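Local coordinates for protein rhamnosidase B (Bacillus sp., PDB 2OKX) that hydrolyses alpha-L-rhamnosides as a family 78 glycoside hydrolase, releasing terminal alpha-L-rhamnose, at residues W23-G28 with E132-Q137; S100-L105 with S570-F575; F150-D155 with V498-R503; S448-F453 with R527-P532. One frame throughout, in Å; residues are numbered along the deposited sequence. Where two conformers were deposited one is given.

How the contacts relate
Starting from the N terminus, contact 1 pairs strands 22-31 and 130-133, closing a loop inside the N-terminal domain. Before it closes, residues 100-105 open contact 2, which ends far down the chain at 570-575, at the helical glycosidase domain; contacts 1 and 2 therefore cross. Contact 3 opens at 150-155, after contact 1 has closed, and joins the N-terminal domain to the concanavalin-like domain at 498-503. Contact 4, between 448-453 and 527-532, crosses contact 3, and both lie within the span of contact 2. Trp23 packs on Glu152 and Pro500, Arg502 bonds to Ser448 and Ser529, and Gln573 reaches Arg502, so contact 3 touches all the others.

Contact 1: residues W23-G28 with E132-Q137; sequences WRCFRG and ERLGGQ
Trp23 and Gln137 stack, the two side chains crossing at about a right angle. Gln137 CG, held anti to its own backbone N (chi1 -175°), comes over one indole face near the rim, 3.7 Å from Trp23 CD2, and the amide plane is only 16° from that of the ring. Leu134 meets the same ring at its edge, with CD2 in the ring plane and 3.6 Å from Trp23 CE3. Leu134 CD1, the other methyl, rests 3.7 Å from Cys25 SG. An alanine in place of Trp23 would probably leave Gln137 CG and Leu134 CD2 without their apolar partner and open a gap where the indole lay.

Behind these side chains the backbones pair in antiparallel fashion. Leu134 N gives Trp23 O an almost straight bond of 2.8 Å; Cys25 N donates to Glu132 O at 2.8 Å and Cys25 O accepts from Glu132 N at 3.2 Å. A type II turn from Leu134 to Gln137 then brings the glutamine back to the indole. A water links Arg24 NH1 to Glu132 OE2, weakly at the acid, while Thr131, Glu22 and Ala174 supply stronger partners for these two side chains.

Strand 22-31 runs between 130-133 and 87-96 in the seven-stranded antiparallel sheet, and Trp23 reaches beyond it to Ile154 of strand 153-155 and to Pro500.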
# COMPACT_ATOMS: atom_id res chain seq x y z
N TRP A 23 14.40 -8.10 -14.49
CA TRP A 23 14.26 -9.37 -13.79
C TRP A 23 15.38 -10.27 -14.28
O TRP A 23 15.50 -10.54 -15.48
CB TRP A 23 12.88 -9.98 -14.09
CG TRP A 23 11.74 -9.18 -13.50
CD1 TRP A 23 11.83 -7.96 -12.87
CD2 TRP A 23 10.35 -9.53 -13.49
NE1 TRP A 23 10.58 -7.55 -12.47
CE2 TRP A 23 9.66 -8.49 -12.83
CE3 TRP A 23 9.63 -10.63 -13.97
CZ2 TRP A 23 8.27 -8.51 -12.65
CZ3 TRP A 23 8.24 -10.65 -13.78
CH2 TRP A 23 7.58 -9.60 -13.12
N ARG A 24 16.23 -10.72 -13.36
CA ARG A 24 17.37 -11.55 -13.71
C ARG A 24 17.39 -12.91 -13.02
O ARG A 24 17.12 -13.01 -11.82
CB ARG A 24 18.66 -10.78 -13.40
CG ARG A 24 19.95 -11.55 -13.59
CD ARG A 24 21.15 -10.61 -13.45
NE ARG A 24 21.24 -9.68 -14.57
CZ ARG A 24 21.69 -10.02 -15.78
NH1 ARG A 24 22.08 -11.26 -16.03
NH2 ARG A 24 21.73 -9.11 -16.75
N CYS A 25 17.72 -13.94 -13.79
CA CYS A 25 17.79 -15.31 -13.29
C CYS A 25 19.19 -15.72 -12.87
O CYS A 25 20.18 -15.30 -13.48
CB CYS A 25 17.32 -16.29 -14.37
SG CYS A 25 15.69 -15.96 -15.06
N PHE A 26 19.27 -16.55 -11.83
CA PHE A 26 20.55 -17.06 -11.34
C PHE A 26 20.42 -18.56 -11.09
O PHE A 26 19.37 -19.03 -10.64
CB PHE A 26 20.96 -16.36 -10.04
CG PHE A 26 21.29 -14.90 -10.20
CD1 PHE A 26 20.28 -13.94 -10.13
CD2 PHE A 26 22.60 -14.49 -10.43
CE1 PHE A 26 20.58 -12.59 -10.29
CE2 PHE A 26 22.91 -13.15 -10.59
CZ PHE A 26 21.90 -12.19 -10.52
N ARG A 27 21.48 -19.30 -11.41
CA ARG A 27 21.49 -20.74 -11.21
C ARG A 27 22.81 -21.17 -10.58
O ARG A 27 23.89 -20.73 -10.98
CB ARG A 27 21.30 -21.48 -12.54
CG ARG A 27 19.87 -21.49 -13.07
CD ARG A 27 19.80 -22.14 -14.44
NE ARG A 27 20.30 -23.52 -14.42
CZ ARG A 27 19.58 -24.57 -14.04
NH1 ARG A 27 18.32 -24.42 -13.65
NH2 ARG A 27 20.13 -25.78 -14.04
N GLY A 28 22.71 -22.04 -9.58
CA GLY A 28 23.88 -22.54 -8.90
C GLY A 28 23.64 -23.99 -8.53
O GLY A 28 22.55 -24.35 -8.09
N GLU A 132 21.34 -14.83 -16.44
CA GLU A 132 20.80 -14.28 -17.68
C GLU A 132 19.50 -13.57 -17.33
O GLU A 132 18.83 -13.93 -16.36
CB GLU A 132 20.48 -15.40 -18.69
CG GLU A 132 21.69 -16.10 -19.31
CD GLU A 132 22.49 -15.20 -20.24
OE1 GLU A 132 21.89 -14.63 -21.18
OE2 GLU A 132 23.72 -15.09 -20.05
N ARG A 133 19.13 -12.55 -18.10
CA ARG A 133 17.89 -11.84 -17.83
C ARG A 133 16.75 -12.80 -18.11
O ARG A 133 16.88 -13.71 -18.93
CB ARG A 133 17.74 -10.62 -18.73
CG ARG A 133 18.53 -9.40 -18.29
CD ARG A 133 17.98 -8.16 -18.98
NE ARG A 133 16.55 -7.99 -18.70
CZ ARG A 133 15.77 -7.11 -19.31
NH1 ARG A 133 16.26 -6.31 -20.24
NH2 ARG A 133 14.48 -7.04 -18.98
N LEU A 134 15.62 -12.61 -17.42
CA LEU A 134 14.46 -13.45 -17.66
C LEU A 134 14.00 -13.16 -19.08
O LEU A 134 13.67 -12.02 -19.42
CB LEU A 134 13.33 -13.10 -16.68
CG LEU A 134 12.04 -13.90 -16.85
CD1 LEU A 134 12.28 -15.35 -16.48
CD2 LEU A 134 10.95 -13.30 -15.96
N GLY A 135 13.99 -14.19 -19.92
CA GLY A 135 13.59 -14.02 -21.30
C GLY A 135 12.18 -13.49 -21.49
O GLY A 135 11.24 -13.95 -20.84
N GLY A 136 12.03 -12.50 -22.37
CA GLY A 136 10.73 -11.94 -22.64
C GLY A 136 10.25 -10.85 -21.70
O GLY A 136 9.25 -10.18 -21.98
N GLN A 137 10.94 -10.65 -20.58
CA GLN A 137 10.53 -9.63 -19.62
C GLN A 137 10.96 -8.25 -20.13
O GLN A 137 12.15 -7.95 -20.21
CB GLN A 137 11.16 -9.90 -18.25
CG GLN A 137 10.69 -8.94 -17.17
CD GLN A 137 11.63 -7.77 -16.96
OE1 GLN A 137 11.21 -6.65 -16.69
NE2 GLN A 137 12.93 -8.04 -17.06
O HOH W 1 23.99 -12.32 -18.28

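Contact 2: residues S100-L105 with S570-F575; sequences SNFYYL and SYEQVF
Phe102 and Tyr103, on a loop of the N-terminal domain, pack against the loop 570-575 that leads into helix 577-590 of the six-hairpin glycosidase domain, the alpha barrel of this enzyme. The loop 100-105 is shaped by an Asx turn: Asn101 OD1 accepts from Tyr103 N at 2.8 Å.

The apolar part is tight. Phe102 CB sits 3.3 Å from Val574 CG2, and the two side chains cross obliquely, the same methyl lying 4.0 Å from Phe102 CD2.

Aromatic carbons facing backbone oxygens make up the second group. Tyr103 has its CG set between the backbone N and the carbonyl carbon (chi1 49°). Glu572 O lies at the edge of the ring, near its plane and 3.5 Å from Tyr103 CE2, while Gln573 O is 3.4 Å from Tyr103 CD2. Tyr103 OH bonds onward to Gln148, and Gln573 O accepts a hydrogen bond from Arg65.

Of the polar ends, Glu572 binds Trp576 and Arg858 and holds a glycerol probably left from crystallisation, consistent with a pocket beside the contact. A water completes the join, donating to Phe102 O at 3.0 Å and accepting from Phe575 N at 3.1 Å.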
# COMPACT_ATOMS: atom_id res chain seq x y z
N SER A 100 13.86 4.18 -6.74
CA SER A 100 13.42 4.18 -5.35
C SER A 100 11.90 4.30 -5.25
O SER A 100 11.25 4.84 -6.15
CB SER A 100 14.06 5.36 -4.59
OG SER A 100 15.47 5.23 -4.50
N ASN A 101 11.32 3.77 -4.17
CA ASN A 101 9.88 3.88 -3.94
C ASN A 101 9.60 3.98 -2.43
O ASN A 101 10.52 4.23 -1.65
CB ASN A 101 9.10 2.72 -4.59
CG ASN A 101 9.56 1.34 -4.11
OD1 ASN A 101 9.76 1.11 -2.92
ND2 ASN A 101 9.69 0.41 -5.06
N PHE A 102 8.34 3.79 -2.03
CA PHE A 102 7.96 3.90 -0.62
C PHE A 102 8.31 2.70 0.26
O PHE A 102 8.03 2.71 1.46
CB PHE A 102 6.45 4.17 -0.50
CG PHE A 102 6.01 5.52 -1.00
CD1 PHE A 102 6.70 6.18 -2.01
CD2 PHE A 102 4.82 6.08 -0.53
CE1 PHE A 102 6.22 7.38 -2.56
CE2 PHE A 102 4.32 7.27 -1.07
CZ PHE A 102 5.02 7.92 -2.09
N TYR A 103 8.90 1.65 -0.32
CA TYR A 103 9.30 0.49 0.47
C TYR A 103 10.61 -0.12 -0.02
O TYR A 103 10.91 -1.29 0.24
CB TYR A 103 8.18 -0.58 0.53
CG TYR A 103 7.53 -0.99 -0.79
CD1 TYR A 103 8.26 -1.61 -1.80
CD2 TYR A 103 6.15 -0.83 -0.97
CE1 TYR A 103 7.63 -2.07 -2.97
CE2 TYR A 103 5.52 -1.29 -2.13
CZ TYR A 103 6.26 -1.91 -3.12
OH TYR A 103 5.63 -2.37 -4.26
N TYR A 104 11.39 0.70 -0.72
CA TYR A 104 12.68 0.28 -1.25
C TYR A 104 13.53 1.50 -1.61
O TYR A 104 13.05 2.43 -2.25
CB TYR A 104 12.47 -0.58 -2.51
CG TYR A 104 13.74 -0.80 -3.31
CD1 TYR A 104 14.02 -0.02 -4.44
CD2 TYR A 104 14.68 -1.74 -2.90
CE1 TYR A 104 15.22 -0.18 -5.14
CE2 TYR A 104 15.88 -1.91 -3.60
CZ TYR A 104 16.14 -1.12 -4.72
OH TYR A 104 17.33 -1.28 -5.40
N LEU A 105 14.78 1.49 -1.16
CA LEU A 105 15.70 2.58 -1.47
C LEU A 105 16.70 2.04 -2.49
O LEU A 105 17.36 1.03 -2.24
CB LEU A 105 16.42 3.07 -0.21
CG LEU A 105 15.58 3.90 0.77
CD1 LEU A 105 14.61 3.01 1.53
CD2 LEU A 105 16.50 4.62 1.74
N SER A 570 -3.90 -2.62 -2.34
CA SER A 570 -4.01 -2.22 -3.73
C SER A 570 -3.09 -1.08 -4.15
O SER A 570 -2.02 -1.32 -4.73
CB SER A 570 -5.47 -1.85 -4.06
OG SER A 570 -5.94 -0.81 -3.22
N TYR A 571 -3.48 0.16 -3.86
CA TYR A 571 -2.70 1.32 -4.26
C TYR A 571 -1.26 1.45 -3.76
O TYR A 571 -0.37 1.78 -4.55
CB TYR A 571 -3.43 2.63 -3.90
CG TYR A 571 -4.76 2.80 -4.61
CD1 TYR A 571 -5.93 2.26 -4.09
CD2 TYR A 571 -4.83 3.46 -5.84
CE1 TYR A 571 -7.14 2.36 -4.77
CE2 TYR A 571 -6.03 3.57 -6.53
CZ TYR A 571 -7.18 3.01 -6.00
OH TYR A 571 -8.36 3.07 -6.70
N GLU A 572 -1.02 1.16 -2.48
CA GLU A 572 0.33 1.37 -1.95
C GLU A 572 1.13 0.20 -1.37
O GLU A 572 2.31 0.05 -1.71
CB GLU A 572 0.27 2.51 -0.93
CG GLU A 572 -0.69 3.63 -1.35
CD GLU A 572 -0.48 4.93 -0.59
OE1 GLU A 572 -1.38 5.80 -0.63
OE2 GLU A 572 0.58 5.09 0.05
N GLN A 573 0.53 -0.60 -0.49
CA GLN A 573 1.24 -1.71 0.14
C GLN A 573 2.43 -1.13 0.92
O GLN A 573 3.50 -1.74 1.02
CB GLN A 573 1.75 -2.70 -0.93
CG GLN A 573 0.64 -3.48 -1.63
CD GLN A 573 1.12 -4.19 -2.90
OE1 GLN A 573 2.25 -4.68 -2.96
NE2 GLN A 573 0.24 -4.26 -3.90
N VAL A 574 2.21 0.06 1.47
CA VAL A 574 3.23 0.78 2.23
C VAL A 574 3.02 0.76 3.74
O VAL A 574 1.89 0.87 4.22
CB VAL A 574 3.28 2.27 1.79
CG1 VAL A 574 4.21 3.07 2.70
CG2 VAL A 574 3.76 2.36 0.34
N PHE A 575 4.11 0.61 4.49
CA PHE A 575 4.00 0.63 5.94
C PHE A 575 3.92 2.08 6.41
O PHE A 575 4.94 2.76 6.58
CB PHE A 575 5.21 -0.06 6.59
CG PHE A 575 5.37 0.22 8.07
CD1 PHE A 575 4.26 0.46 8.88
CD2 PHE A 575 6.63 0.27 8.65
CE1 PHE A 575 4.41 0.74 10.24
CE2 PHE A 575 6.80 0.54 10.00
CZ PHE A 575 5.68 0.78 10.80
O HOH W 2 6.99 0.73 3.39

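Contact 3: residues F150-D155 with V498-R503; sequences FGEVID and VSPVRR
Glu152 reaches Ser499 and Arg503 through two bends: chi1 of 82° sets CG between the backbone N and the carbonyl carbon, chi2 of -85° turns CD, and the carboxylate meets the facing loop. The two carboxylate oxygens divide the work. OE1 of Glu152 accepts a hydrogen bond from Ser499 OG on its syn lone pair at 2.7 Å. OE2 of Glu152 forms a salt bridge with Arg503 NH2 at 2.8 Å; it lies in the guanidinium plane, although the donor stands 32° out of the carboxylate plane, still on the syn side.

Ser499 OG closes the ring of bonds. Arg503 NH1 donates to it at 2.8 Å, almost straight and in the guanidinium plane, and Val501 N adds a longer bond to Ser499 OG of 3.3 Å. Val501 CG2 lies 3.5 Å from Glu152 OE2, and Val501 CG1 sits over one face of the Arg503 guanidinium, near its rim. An alanine in place of Glu152 would probably leave the buried charge of Arg503 without its mate and the Ser499 hydroxyl without its acceptor.

Tyr497 gives Glu152 OE1 a second donor, and Thr485 O a second acceptor for Arg503 NH2. The Val501 bond makes Ser499 the head of an ST turn in the link between strands 493-498 and 503-505, and the whole is a buried salt bridge set in a hydrogen-bond network joining the N-terminal and concanavalin-like domains.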
# COMPACT_ATOMS: atom_id res chain seq x y z
N PHE A 150 6.92 -2.18 -10.57
CA PHE A 150 6.44 -2.15 -11.95
C PHE A 150 5.43 -3.25 -12.29
O PHE A 150 5.51 -4.36 -11.76
CB PHE A 150 7.63 -2.30 -12.91
CG PHE A 150 8.67 -1.22 -12.77
CD1 PHE A 150 8.65 -0.11 -13.60
CD2 PHE A 150 9.65 -1.32 -11.79
CE1 PHE A 150 9.61 0.90 -13.47
CE2 PHE A 150 10.62 -0.32 -11.65
CZ PHE A 150 10.59 0.79 -12.49
N GLY A 151 4.50 -2.93 -13.18
CA GLY A 151 3.52 -3.90 -13.64
C GLY A 151 4.24 -4.53 -14.82
O GLY A 151 4.67 -3.81 -15.73
N GLU A 152 4.39 -5.85 -14.84
CA GLU A 152 5.15 -6.48 -15.90
C GLU A 152 4.47 -6.79 -17.22
O GLU A 152 3.25 -6.85 -17.33
CB GLU A 152 5.84 -7.75 -15.38
CG GLU A 152 4.97 -9.02 -15.32
CD GLU A 152 4.14 -9.16 -14.05
OE1 GLU A 152 3.77 -10.30 -13.70
OE2 GLU A 152 3.85 -8.13 -13.39
N VAL A 153 5.31 -6.96 -18.24
CA VAL A 153 4.90 -7.33 -19.59
C VAL A 153 5.89 -8.44 -19.94
O VAL A 153 7.10 -8.20 -20.04
CB VAL A 153 5.07 -6.16 -20.58
CG1 VAL A 153 4.86 -6.67 -22.00
CG2 VAL A 153 4.05 -5.08 -20.27
N ILE A 154 5.37 -9.65 -20.12
CA ILE A 154 6.21 -10.82 -20.40
C ILE A 154 5.82 -11.52 -21.70
O ILE A 154 4.68 -11.92 -21.88
CB ILE A 154 6.09 -11.87 -19.27
CG1 ILE A 154 6.32 -11.23 -17.90
CG2 ILE A 154 7.07 -13.01 -19.51
CD1 ILE A 154 7.73 -10.72 -17.67
N ASP A 155 6.79 -11.67 -22.60
CA ASP A 155 6.54 -12.37 -23.85
C ASP A 155 7.15 -13.75 -23.69
O ASP A 155 8.36 -13.94 -23.83
CB ASP A 155 7.19 -11.63 -25.02
CG ASP A 155 6.82 -12.22 -26.36
OD1 ASP A 155 6.88 -11.49 -27.38
OD2 ASP A 155 6.49 -13.42 -26.41
N VAL A 498 2.73 -17.32 -12.94
CA VAL A 498 2.36 -16.74 -11.66
C VAL A 498 3.14 -15.43 -11.53
O VAL A 498 4.36 -15.43 -11.44
CB VAL A 498 2.72 -17.66 -10.47
CG1 VAL A 498 2.44 -16.95 -9.15
CG2 VAL A 498 1.92 -18.95 -10.55
N SER A 499 2.42 -14.32 -11.54
CA SER A 499 3.05 -13.01 -11.41
C SER A 499 3.74 -12.86 -10.06
O SER A 499 3.14 -13.13 -9.01
CB SER A 499 2.01 -11.90 -11.57
OG SER A 499 2.58 -10.63 -11.33
N PRO A 500 5.02 -12.44 -10.07
CA PRO A 500 5.75 -12.27 -8.81
C PRO A 500 5.50 -10.89 -8.20
O PRO A 500 6.11 -10.52 -7.20
CB PRO A 500 7.21 -12.46 -9.24
CG PRO A 500 7.21 -11.85 -10.61
CD PRO A 500 5.92 -12.36 -11.23
N VAL A 501 4.60 -10.13 -8.82
CA VAL A 501 4.25 -8.80 -8.35
C VAL A 501 2.93 -8.86 -7.58
O VAL A 501 1.92 -9.28 -8.12
CB VAL A 501 4.10 -7.82 -9.53
CG1 VAL A 501 3.62 -6.45 -9.03
CG2 VAL A 501 5.43 -7.69 -10.26
N ARG A 502 2.95 -8.45 -6.32
CA ARG A 502 1.74 -8.48 -5.50
C ARG A 502 0.72 -7.44 -5.94
O ARG A 502 1.07 -6.31 -6.26
CB ARG A 502 2.09 -8.23 -4.03
CG ARG A 502 0.86 -8.09 -3.12
CD ARG A 502 1.22 -7.53 -1.75
NE ARG A 502 1.97 -8.49 -0.94
CZ ARG A 502 1.44 -9.57 -0.37
NH1 ARG A 502 0.15 -9.84 -0.52
NH2 ARG A 502 2.20 -10.37 0.35
N ARG A 503 -0.55 -7.84 -5.97
CA ARG A 503 -1.64 -6.94 -6.33
C ARG A 503 -2.82 -7.17 -5.39
O ARG A 503 -3.06 -8.29 -4.95
CB ARG A 503 -2.09 -7.16 -7.77
CG ARG A 503 -1.03 -6.79 -8.80
CD ARG A 503 -1.53 -6.94 -10.23
NE ARG A 503 -0.44 -6.68 -11.17
CZ ARG A 503 0.54 -7.54 -11.44
NH1 ARG A 503 0.57 -8.73 -10.85
NH2 ARG A 503 1.51 -7.19 -12.27

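Contact 4: residues S448-F453 with R527-P532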
# COMPACT_ATOMS: atom_id res chain seq x y z
N SER A 448 -5.24 -10.18 -1.67
CA SER A 448 -3.93 -9.60 -1.93
C SER A 448 -2.96 -10.73 -2.20
O SER A 448 -2.81 -11.64 -1.39
CB SER A 448 -3.47 -8.79 -0.71
OG SER A 448 -2.17 -8.25 -0.88
N GLY A 449 -2.30 -10.67 -3.35
CA GLY A 449 -1.36 -11.74 -3.66
C GLY A 449 -0.88 -11.81 -5.09
O GLY A 449 -0.86 -10.81 -5.82
N PHE A 450 -0.52 -13.02 -5.50
CA PHE A 450 0.03 -13.28 -6.82
C PHE A 450 -0.93 -13.99 -7.77
O PHE A 450 -1.33 -15.14 -7.54
CB PHE A 450 1.31 -14.08 -6.64
CG PHE A 450 2.22 -13.52 -5.57
CD1 PHE A 450 2.91 -12.33 -5.79
CD2 PHE A 450 2.31 -14.13 -4.33
CE1 PHE A 450 3.69 -11.76 -4.77
CE2 PHE A 450 3.08 -13.57 -3.31
CZ PHE A 450 3.77 -12.38 -3.53
N ILE A 451 -1.29 -13.29 -8.84
CA ILE A 451 -2.20 -13.82 -9.84
C ILE A 451 -1.52 -14.94 -10.61
O ILE A 451 -0.36 -14.83 -10.99
CB ILE A 451 -2.62 -12.72 -10.83
CG1 ILE A 451 -3.42 -11.64 -10.10
CG2 ILE A 451 -3.43 -13.32 -11.98
CD1 ILE A 451 -3.65 -10.39 -10.91
N GLY A 452 -2.26 -16.03 -10.81
CA GLY A 452 -1.72 -17.16 -11.54
C GLY A 452 -2.74 -17.77 -12.46
O GLY A 452 -3.95 -17.58 -12.29
N PHE A 453 -2.27 -18.49 -13.47
CA PHE A 453 -3.17 -19.14 -14.41
C PHE A 453 -2.45 -20.23 -15.18
O PHE A 453 -1.22 -20.34 -15.14
CB PHE A 453 -3.75 -18.12 -15.40
CG PHE A 453 -2.72 -17.50 -16.31
CD1 PHE A 453 -2.15 -16.27 -16.00
CD2 PHE A 453 -2.31 -18.14 -17.48
CE1 PHE A 453 -1.19 -15.68 -16.83
CE2 PHE A 453 -1.36 -17.57 -18.32
CZ PHE A 453 -0.80 -16.34 -18.00
N ARG A 527 -2.74 -16.46 -5.58
CA ARG A 527 -2.04 -17.09 -4.48
C ARG A 527 -2.00 -15.99 -3.44
O ARG A 527 -1.15 -15.09 -3.49
CB ARG A 527 -0.63 -17.53 -4.89
CG ARG A 527 -0.63 -18.64 -5.95
CD ARG A 527 0.78 -19.11 -6.31
NE ARG A 527 1.41 -19.81 -5.20
CZ ARG A 527 1.15 -21.07 -4.85
NH1 ARG A 527 0.27 -21.79 -5.54
NH2 ARG A 527 1.77 -21.60 -3.81
N GLN A 528 -2.97 -16.02 -2.52
CA GLN A 528 -3.05 -15.00 -1.48
C GLN A 528 -1.84 -15.11 -0.57
O GLN A 528 -1.39 -16.21 -0.25
CB GLN A 528 -4.34 -15.15 -0.67
CG GLN A 528 -4.48 -14.13 0.45
CD GLN A 528 -5.90 -14.04 0.97
OE1 GLN A 528 -6.80 -13.56 0.27
NE2 GLN A 528 -6.12 -14.50 2.19
N SER A 529 -1.32 -13.96 -0.15
CA SER A 529 -0.15 -13.92 0.71
C SER A 529 -0.24 -12.85 1.78
O SER A 529 -0.37 -11.67 1.46
CB SER A 529 1.11 -13.68 -0.14
OG SER A 529 2.25 -13.50 0.68
N THR A 530 -0.19 -13.26 3.04
CA THR A 530 -0.25 -12.31 4.15
C THR A 530 0.65 -12.80 5.28
O THR A 530 1.23 -13.88 5.21
CB THR A 530 -1.67 -12.20 4.75
OG1 THR A 530 -1.97 -13.39 5.49
CG2 THR A 530 -2.71 -12.02 3.65
N TYR A 531 0.77 -11.98 6.32
CA TYR A 531 1.55 -12.36 7.48
C TYR A 531 0.82 -13.61 7.98
O TYR A 531 -0.39 -13.73 7.82
CB TYR A 531 1.50 -11.24 8.53
CG TYR A 531 2.38 -11.49 9.73
CD1 TYR A 531 1.90 -12.17 10.85
CD2 TYR A 531 3.71 -11.07 9.73
CE1 TYR A 531 2.72 -12.43 11.94
CE2 TYR A 531 4.54 -11.33 10.81
CZ TYR A 531 4.04 -12.00 11.92
OH TYR A 531 4.87 -12.25 12.99
N PRO A 532 1.55 -14.57 8.59
CA PRO A 532 0.90 -15.78 9.08
C PRO A 532 -0.05 -15.53 10.25
O PRO A 532 0.38 -15.42 11.40
CB PRO A 532 2.08 -16.67 9.46
CG PRO A 532 3.12 -15.68 9.90
CD PRO A 532 3.00 -14.60 8.84
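Phe450 and Arg527 put their side chains on the same face of the sheet, CB to CB at 4.3 Å, and then part company. CE2 of the Phe450 ring meets Ser529 CB obliquely, at 3.7 Å. In Arg527 a bend at chi3 (68°) sets NE, which makes a salt bridge with Glu200, and only the root of the side chain stays beside Phe450, with Arg527 CB 3.6 Å from Phe450 O.

Across the corner the arrangement differs. The Gln528 side chain sets off away from the other strand, yet its CG lies 3.5 Å from Ser448 O. Its amide oxygen turns to Arg447, while the hydroxyl of Ser529 finds Thr199 O.

This is a piece of antiparallel beta structure in the concanavalin-like domain, at the point where the chain turns a corner at Gly449 and passes from strand 446-448 to 450-457. The corner is close-fitting: a CB on Gly449 would collide with Arg527 O and with Gln528 CA, and the glycine CA already sits 3.4 Å from Arg527 O.

Three backbone bonds hold the pair. Ser529 N donates to Ser448 O at 3.0 Å, Phe450 N to Arg527 O at 3.0 Å, and Arg527 N to Phe450 O at 2.8 Å. Outside the pair, Arg502 NH1 bonds to both Ser448 OG and Ser529 O, and Arg61 makes a cation-pi contact with the Phe450 ring.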